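Local coordinates for protein lasso peptide isopeptidase AtxE2 (PDB 5TXE) that hydrolyses the isopeptide bond of the lasso peptides astexin-2 and astexin-3, opening the knotted substrates and converting them to linear peptides, at residues R494-W497 with N498-H501; E248-R251 with L252-P256. The protein carries 1 engineered substitution. All coordinates share one frame; numbering follows the deposited sequence.

Contact 1: residues R494-W497 with N498-H501; sequences RNRW and NILH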
ATOM      1  N   ARG A 494      13.082 -11.720  16.868  1.00 39.06           N
ATOM      2  CA  ARG A 494      13.809 -10.555  17.390  1.00 41.12           C
ATOM      3  C   ARG A 494      13.162  -9.258  16.933  1.00 33.22           C
ATOM      4  O   ARG A 494      12.882  -8.411  17.744  1.00 28.73           O
ATOM      5  CB  ARG A 494      15.324 -10.617  17.012  1.00 52.31           C
ATOM      6  CG  ARG A 494      16.155 -11.565  17.916  1.00 72.37           C
ATOM      7  CD  ARG A 494      17.594 -11.901  17.403  1.00 85.66           C
ATOM      8  NE  ARG A 494      18.409 -10.670  17.413  1.00100.87           N
ATOM      9  CZ  ARG A 494      19.732 -10.593  17.591  1.00 98.40           C
ATOM     10  NH1 ARG A 494      20.482 -11.670  17.788  1.00 97.75           N
ATOM     11  NH2 ARG A 494      20.310  -9.402  17.582  1.00 98.72           N
ATOM     12  N   ASN A 495      12.845  -9.116  15.636  1.00 31.54           N
ATOM     13  CA  ASN A 495      12.231  -7.877  15.207  1.00 30.06           C
ATOM     14  C   ASN A 495      10.799  -7.683  15.721  1.00 30.43           C
ATOM     15  O   ASN A 495      10.381  -6.557  15.961  1.00 30.36           O
ATOM     16  CB  ASN A 495      12.273  -7.693  13.685  1.00 33.46           C
ATOM     17  CG  ASN A 495      11.990  -6.236  13.282  1.00 34.09           C
ATOM     18  OD1 ASN A 495      12.515  -5.304  13.896  1.00 36.67           O
ATOM     19  ND2 ASN A 495      11.154  -6.046  12.290  1.00 33.44           N
ATOM     20  N   ARG A 496      10.055  -8.760  15.911  1.00 26.93           N
ATOM     21  CA  ARG A 496       8.743  -8.597  16.411  1.00 28.41           C
ATOM     22  C   ARG A 496       8.791  -8.056  17.787  1.00 27.72           C
ATOM     23  O   ARG A 496       7.923  -7.247  18.173  1.00 29.01           O
ATOM     24  CB  ARG A 496       8.013  -9.938  16.461  1.00 33.78           C
ATOM     25  CG  ARG A 496       6.590  -9.844  16.031  1.00 36.95           C
ATOM     26  CD  ARG A 496       6.697  -9.770  14.529  1.00 37.55           C
ATOM     27  NE  ARG A 496       5.887  -8.788  13.977  1.00 37.09           N
ATOM     28  CZ  ARG A 496       5.827  -8.533  12.686  1.00 36.67           C
ATOM     29  NH1 ARG A 496       6.546  -9.212  11.824  1.00 38.09           N
ATOM     30  NH2 ARG A 496       4.998  -7.608  12.269  1.00 39.52           N
ATOM     31  N   TRP A 497       9.772  -8.515  18.587  1.00 30.84           N
ATOM     32  CA  TRP A 497       9.970  -7.887  19.929  1.00 31.81           C
ATOM     33  C   TRP A 497      10.346  -6.405  19.848  1.00 29.68           C
ATOM     34  O   TRP A 497       9.916  -5.602  20.647  1.00 33.17           O
ATOM     35  CB  TRP A 497      11.044  -8.605  20.713  1.00 34.22           C
ATOM     36  CG  TRP A 497      10.600  -9.834  21.372  1.00 31.58           C
ATOM     37  CD1 TRP A 497      10.958 -11.153  21.068  1.00 32.06           C
ATOM     38  CD2 TRP A 497       9.770  -9.892  22.513  1.00 31.24           C
ATOM     39  NE1 TRP A 497      10.364 -12.001  21.973  1.00 34.32           N
ATOM     40  CE2 TRP A 497       9.631 -11.247  22.864  1.00 32.38           C
ATOM     41  CE3 TRP A 497       9.117  -8.922  23.271  1.00 32.99           C
ATOM     42  CZ2 TRP A 497       8.866 -11.646  23.924  1.00 34.06           C
ATOM     43  CZ3 TRP A 497       8.364  -9.326  24.334  1.00 33.02           C
ATOM     44  CH2 TRP A 497       8.238 -10.671  24.656  1.00 30.63           C
ATOM     45  N   ASN A 498      11.188  -6.038  18.898  1.00 30.94           N
ATOM     46  CA  ASN A 498      11.540  -4.606  18.732  1.00 31.41           C
ATOM     47  C   ASN A 498      10.292  -3.785  18.412  1.00 32.81           C
ATOM     48  O   ASN A 498      10.106  -2.630  18.892  1.00 30.67           O
ATOM     49  CB  ASN A 498      12.547  -4.458  17.585  1.00 32.64           C
ATOM     50  CG  ASN A 498      12.856  -2.980  17.227  1.00 39.46           C
ATOM     51  OD1 ASN A 498      13.144  -2.140  18.100  1.00 41.09           O
ATOM     52  ND2 ASN A 498      12.805  -2.673  15.917  1.00 40.00           N
ATOM     53  N   ILE A 499       9.436  -4.350  17.560  1.00 30.15           N
ATOM     54  CA  ILE A 499       8.164  -3.681  17.290  1.00 30.59           C
ATOM     55  C   ILE A 499       7.291  -3.549  18.532  1.00 27.96           C
ATOM     56  O   ILE A 499       6.748  -2.478  18.840  1.00 26.68           O
ATOM     57  CB  ILE A 499       7.420  -4.358  16.118  1.00 29.72           C
ATOM     58  CG1 ILE A 499       8.208  -4.088  14.851  1.00 28.91           C
ATOM     59  CG2 ILE A 499       6.013  -3.766  15.973  1.00 30.10           C
ATOM     60  CD1 ILE A 499       7.916  -5.056  13.744  1.00 34.76           C
ATOM     61  N   LEU A 500       7.126  -4.642  19.242  1.00 28.82           N
ATOM     62  CA  LEU A 500       6.241  -4.609  20.408  1.00 29.07           C
ATOM     63  C   LEU A 500       6.787  -3.655  21.481  1.00 31.82           C
ATOM     64  O   LEU A 500       6.029  -2.873  22.094  1.00 29.43           O
ATOM     65  CB  LEU A 500       6.095  -5.979  20.985  1.00 29.68           C
ATOM     66  CG  LEU A 500       5.275  -6.072  22.257  1.00 32.10           C
ATOM     67  CD1 LEU A 500       3.859  -5.631  22.062  1.00 34.84           C
ATOM     68  CD2 LEU A 500       5.266  -7.487  22.752  1.00 32.37           C
ATOM     69  N   HIS A 501       8.102  -3.700  21.685  1.00 32.00           N
ATOM     70  CA  HIS A 501       8.721  -2.806  22.671  1.00 29.52           C
ATOM     71  C   HIS A 501       8.582  -1.387  22.250  1.00 29.36           C
ATOM     72  O   HIS A 501       8.398  -0.510  23.090  1.00 29.42           O
ATOM     73  CB  HIS A 501      10.191  -3.123  22.843  1.00 31.58           C
ATOM     74  CG  HIS A 501      10.491  -4.384  23.595  1.00 33.22           C
ATOM     75  ND1 HIS A 501       9.771  -4.808  24.693  1.00 37.43           N
ATOM     76  CD2 HIS A 501      11.482  -5.285  23.431  1.00 36.53           C
ATOM     77  CE1 HIS A 501      10.294  -5.924  25.163  1.00 35.23           C
ATOM     78  NE2 HIS A 501      11.331  -6.238  24.410  1.00 36.69           N
TER
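Trp497 and His501, one turn apart on helix 494-512, bring their rings into glancing contact while the backbone between them stays regular. The planes lie 29° apart, but the rings are slid so far that they barely overlap, the imidazole and the six-membered ring of the indole having centroids 5.3 Å apart. Trp497 CE3 meets NE2 and CE1 of His501, each at 3.7 Å, while the imidazole's CG lies 3.2 Å from Trp497 O. CG of His501 is anti to the carbonyl carbon (chi1 -73°), and its ring leans back along the helix to the indole, which stands straight out. Beyond the imidazole, the indole also reaches Leu500, whose CD2 lies 3.9 Å from Trp497 CZ3, and Phe535 of helix 528-539 meets it edge-to-face. Replacing His501 by an alanine would probably leave CE3 and CZ3 of the indole without their ring neighbour and Glu504 without its weak bond to ND1.

The other flank is mixed, polar groups packed round Ile499. Asn498 ND2 gives a weak but straight bond to Asn495 OD1 (3.3 Å, 165° at the hydrogen), the amide planes being turned well apart, and makes a second weak bond to the carbonyl of Arg471. Next to this pair, Ile499 CD1 lies 3.7 Å from Asn495 ND2 and also lies over one face of the Arg496 guanidinium, off toward its rim, 4.0 Å above the plane. NH2 forms a salt bridge with Asp528 and a hydrogen bond with Thr532, joining the helix to the one that follows the nucleophile position, occupied here by the engineered Ala527. The chemistry is thus divided by helix face: aromatic and apolar contact on one flank; on the other, amides and a guanidinium packed round Ile499, with the buried charge of Arg496 probably balanced by Asp528.

Contact 2: residues E248-R251 with L252-P256; sequences EVAR and LREKP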
ATOM      1  N   GLU A 248      10.239  -1.702 -31.711  1.00 49.76           N
ATOM      2  CA  GLU A 248       8.930  -1.383 -31.147  1.00 51.74           C
ATOM      3  C   GLU A 248       8.679  -2.027 -29.767  1.00 43.82           C
ATOM      4  O   GLU A 248       8.210  -1.379 -28.824  1.00 40.50           O
ATOM      5  CB  GLU A 248       7.861  -1.848 -32.113  1.00 49.83           C
ATOM      6  CG  GLU A 248       7.808  -0.950 -33.342  1.00 48.79           C
ATOM      7  CD  GLU A 248       6.958  -1.558 -34.425  1.00 48.38           C
ATOM      8  OE1 GLU A 248       6.719  -2.780 -34.370  1.00 48.17           O
ATOM      9  OE2 GLU A 248       6.509  -0.830 -35.312  1.00 50.57           O
ATOM     10  N   VAL A 249       9.022  -3.303 -29.669  1.00 40.64           N
ATOM     11  CA  VAL A 249       8.920  -4.027 -28.447  1.00 44.21           C
ATOM     12  C   VAL A 249       9.725  -3.374 -27.333  1.00 49.63           C
ATOM     13  O   VAL A 249       9.176  -3.129 -26.242  1.00 50.28           O
ATOM     14  CB  VAL A 249       9.400  -5.449 -28.617  1.00 43.79           C
ATOM     15  CG1 VAL A 249       9.608  -6.086 -27.247  1.00 47.03           C
ATOM     16  CG2 VAL A 249       8.418  -6.258 -29.455  1.00 47.20           C
ATOM     17  N   ALA A 250      11.001  -3.092 -27.569  1.00 49.13           N
ATOM     18  CA  ALA A 250      11.768  -2.377 -26.538  1.00 52.37           C
ATOM     19  C   ALA A 250      11.119  -1.026 -26.152  1.00 49.28           C
ATOM     20  O   ALA A 250      11.143  -0.645 -24.987  1.00 51.94           O
ATOM     21  CB  ALA A 250      13.207  -2.217 -26.978  1.00 59.58           C
ATOM     22  N   ARG A 251      10.494  -0.303 -27.084  1.00 54.92           N
ATOM     23  CA  ARG A 251       9.767   0.959 -26.686  1.00 59.37           C
ATOM     24  C   ARG A 251       8.635   0.709 -25.656  1.00 57.84           C
ATOM     25  O   ARG A 251       8.167   1.631 -24.969  1.00 51.55           O
ATOM     26  CB  ARG A 251       9.200   1.785 -27.880  1.00 66.70           C
ATOM     27  CG  ARG A 251       9.704   3.241 -27.892  1.00 76.24           C
ATOM     28  CD  ARG A 251       8.896   4.300 -28.640  1.00 82.71           C
ATOM     29  NE  ARG A 251       8.730   4.009 -30.067  1.00 88.68           N
ATOM     30  CZ  ARG A 251       7.978   4.750 -30.892  1.00 85.83           C
ATOM     31  NH1 ARG A 251       7.316   5.817 -30.430  1.00 81.81           N
ATOM     32  NH2 ARG A 251       7.871   4.419 -32.180  1.00 72.60           N
ATOM     33  N   LEU A 252       8.156  -0.530 -25.580  1.00 54.71           N
ATOM     34  CA  LEU A 252       7.182  -0.886 -24.575  1.00 52.18           C
ATOM     35  C   LEU A 252       7.853  -1.532 -23.350  1.00 48.07           C
ATOM     36  O   LEU A 252       7.491  -1.205 -22.237  1.00 44.88           O
ATOM     37  CB  LEU A 252       6.076  -1.787 -25.177  1.00 48.81           C
ATOM     38  CG  LEU A 252       4.841  -2.146 -24.324  1.00 45.62           C
ATOM     39  CD1 LEU A 252       4.097  -0.926 -23.915  1.00 49.38           C
ATOM     40  CD2 LEU A 252       3.873  -3.046 -25.049  1.00 48.96           C
ATOM     41  N   ARG A 253       8.816  -2.419 -23.571  1.00 51.64           N
ATOM     42  CA  ARG A 253       9.469  -3.221 -22.520  1.00 55.72           C
ATOM     43  C   ARG A 253      10.374  -2.389 -21.579  1.00 64.33           C
ATOM     44  O   ARG A 253      10.328  -2.554 -20.356  1.00 59.50           O
ATOM     45  CB  ARG A 253      10.323  -4.317 -23.171  1.00 56.69           C
ATOM     46  CG  ARG A 253      10.198  -5.669 -22.518  1.00 58.76           C
ATOM     47  CD  ARG A 253      11.163  -6.724 -23.048  1.00 62.43           C
ATOM     48  NE  ARG A 253      11.414  -7.680 -21.964  1.00 72.99           N
ATOM     49  CZ  ARG A 253      10.510  -8.550 -21.475  1.00 86.97           C
ATOM     50  NH1 ARG A 253       9.280  -8.651 -21.993  1.00101.84           N
ATOM     51  NH2 ARG A 253      10.829  -9.354 -20.460  1.00 78.89           N
ATOM     52  N   GLU A 254      11.215  -1.531 -22.153  1.00 68.70           N
ATOM     53  CA  GLU A 254      12.136  -0.711 -21.364  1.00 77.01           C
ATOM     54  C   GLU A 254      11.349   0.329 -20.560  1.00 67.45           C
ATOM     55  O   GLU A 254      10.487   0.999 -21.090  1.00 61.06           O
ATOM     56  CB  GLU A 254      13.126   0.055 -22.260  1.00 83.59           C
ATOM     57  CG  GLU A 254      14.278  -0.740 -22.878  1.00 88.16           C
ATOM     58  CD  GLU A 254      15.181   0.162 -23.736  1.00 93.51           C
ATOM     59  OE1 GLU A 254      15.691   1.179 -23.199  1.00 86.54           O
ATOM     60  OE2 GLU A 254      15.376  -0.123 -24.949  1.00 85.23           O
ATOM     61  N   LYS A 255      11.657   0.456 -19.285  1.00 62.35           N
ATOM     62  CA  LYS A 255      11.153   1.568 -18.476  1.00 73.46           C
ATOM     63  C   LYS A 255      12.272   2.586 -18.150  1.00 66.44           C
ATOM     64  O   LYS A 255      13.395   2.211 -17.886  1.00 56.60           O
ATOM     65  CB  LYS A 255      10.557   1.022 -17.178  1.00 81.63           C
ATOM     66  CG  LYS A 255       9.889   2.092 -16.313  1.00 94.31           C
ATOM     67  CD  LYS A 255       9.604   1.576 -14.902  1.00 98.25           C
ATOM     68  CE  LYS A 255       8.283   0.814 -14.883  1.00 94.36           C
ATOM     69  NZ  LYS A 255       8.139  -0.034 -13.675  1.00 86.05           N
ATOM     70  N   PRO A 256      11.962   3.882 -18.143  1.00 66.87           N
ATOM     71  CA  PRO A 256      12.982   4.785 -17.576  1.00 69.50           C
ATOM     72  C   PRO A 256      13.353   4.433 -16.102  1.00 58.15           C
ATOM     73  O   PRO A 256      12.492   4.039 -15.316  1.00 55.21           O
ATOM     74  CB  PRO A 256      12.328   6.187 -17.676  1.00 73.31           C
ATOM     75  CG  PRO A 256      11.155   6.028 -18.604  1.00 72.79           C
ATOM     76  CD  PRO A 256      10.724   4.586 -18.514  1.00 72.53           C
TER
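Ala250 sets its methyl group against the carboxylate end of Glu254, CB lying 3.6 Å from OE2, at the C-terminal end of helix 246-253. This short helix follows strand 240-243, the last strand of a four-stranded antiparallel sheet of the kind that forms a blade in the beta-propeller of prolyl oligopeptidase relatives. Glu254 is the first residue to leave helical geometry. Its CG is anti to the carbonyl carbon (chi1 -76°) and the chain runs on extended, which carries the carboxylate back alongside the last turn, while Glu254 CB stays 3.4 Å from Ala250 O.

Leu252 instead packs against the sheet, on Tyr231, Ile185 and Gln177 from three of its strands. Glu248, one turn earlier, forms a salt bridge with Arg242, and Arg251 bonds to the carbonyl of Leu179, so polar side chains also tie the helix to its blade.

In the last turn the backbone tightens: Val249 O accepts two N-H groups. Arg253 N approaches it nearly along the C=O axis at 2.8 Å, whereas Leu252 N, 2.9 Å from the same Val249 O, stands above the carbonyl plane, 57° out of it.

The two contacts are the same kind of event, side chains meeting one turn apart, placed in different parts of the enzyme. Contact 2 comes first along the chain, on helix 246-253 beside the four-stranded sheet 173-243; contact 1 follows on helix 494-512, in the alpha/beta-hydrolase domain, whose mixed sheet has eight strands. Their centres lie 43 Å apart on opposite sides of the chain's centre, with nearest atoms about 27 Å apart. Contact 1 is close to the catalytic site, its Arg496 side chain lying about 7 Å from that of Tyr438; one contact therefore belongs to the catalytic domain and the other to a blade-like sheet of what is probably the propeller domain, as in prolyl oligopeptidase relatives.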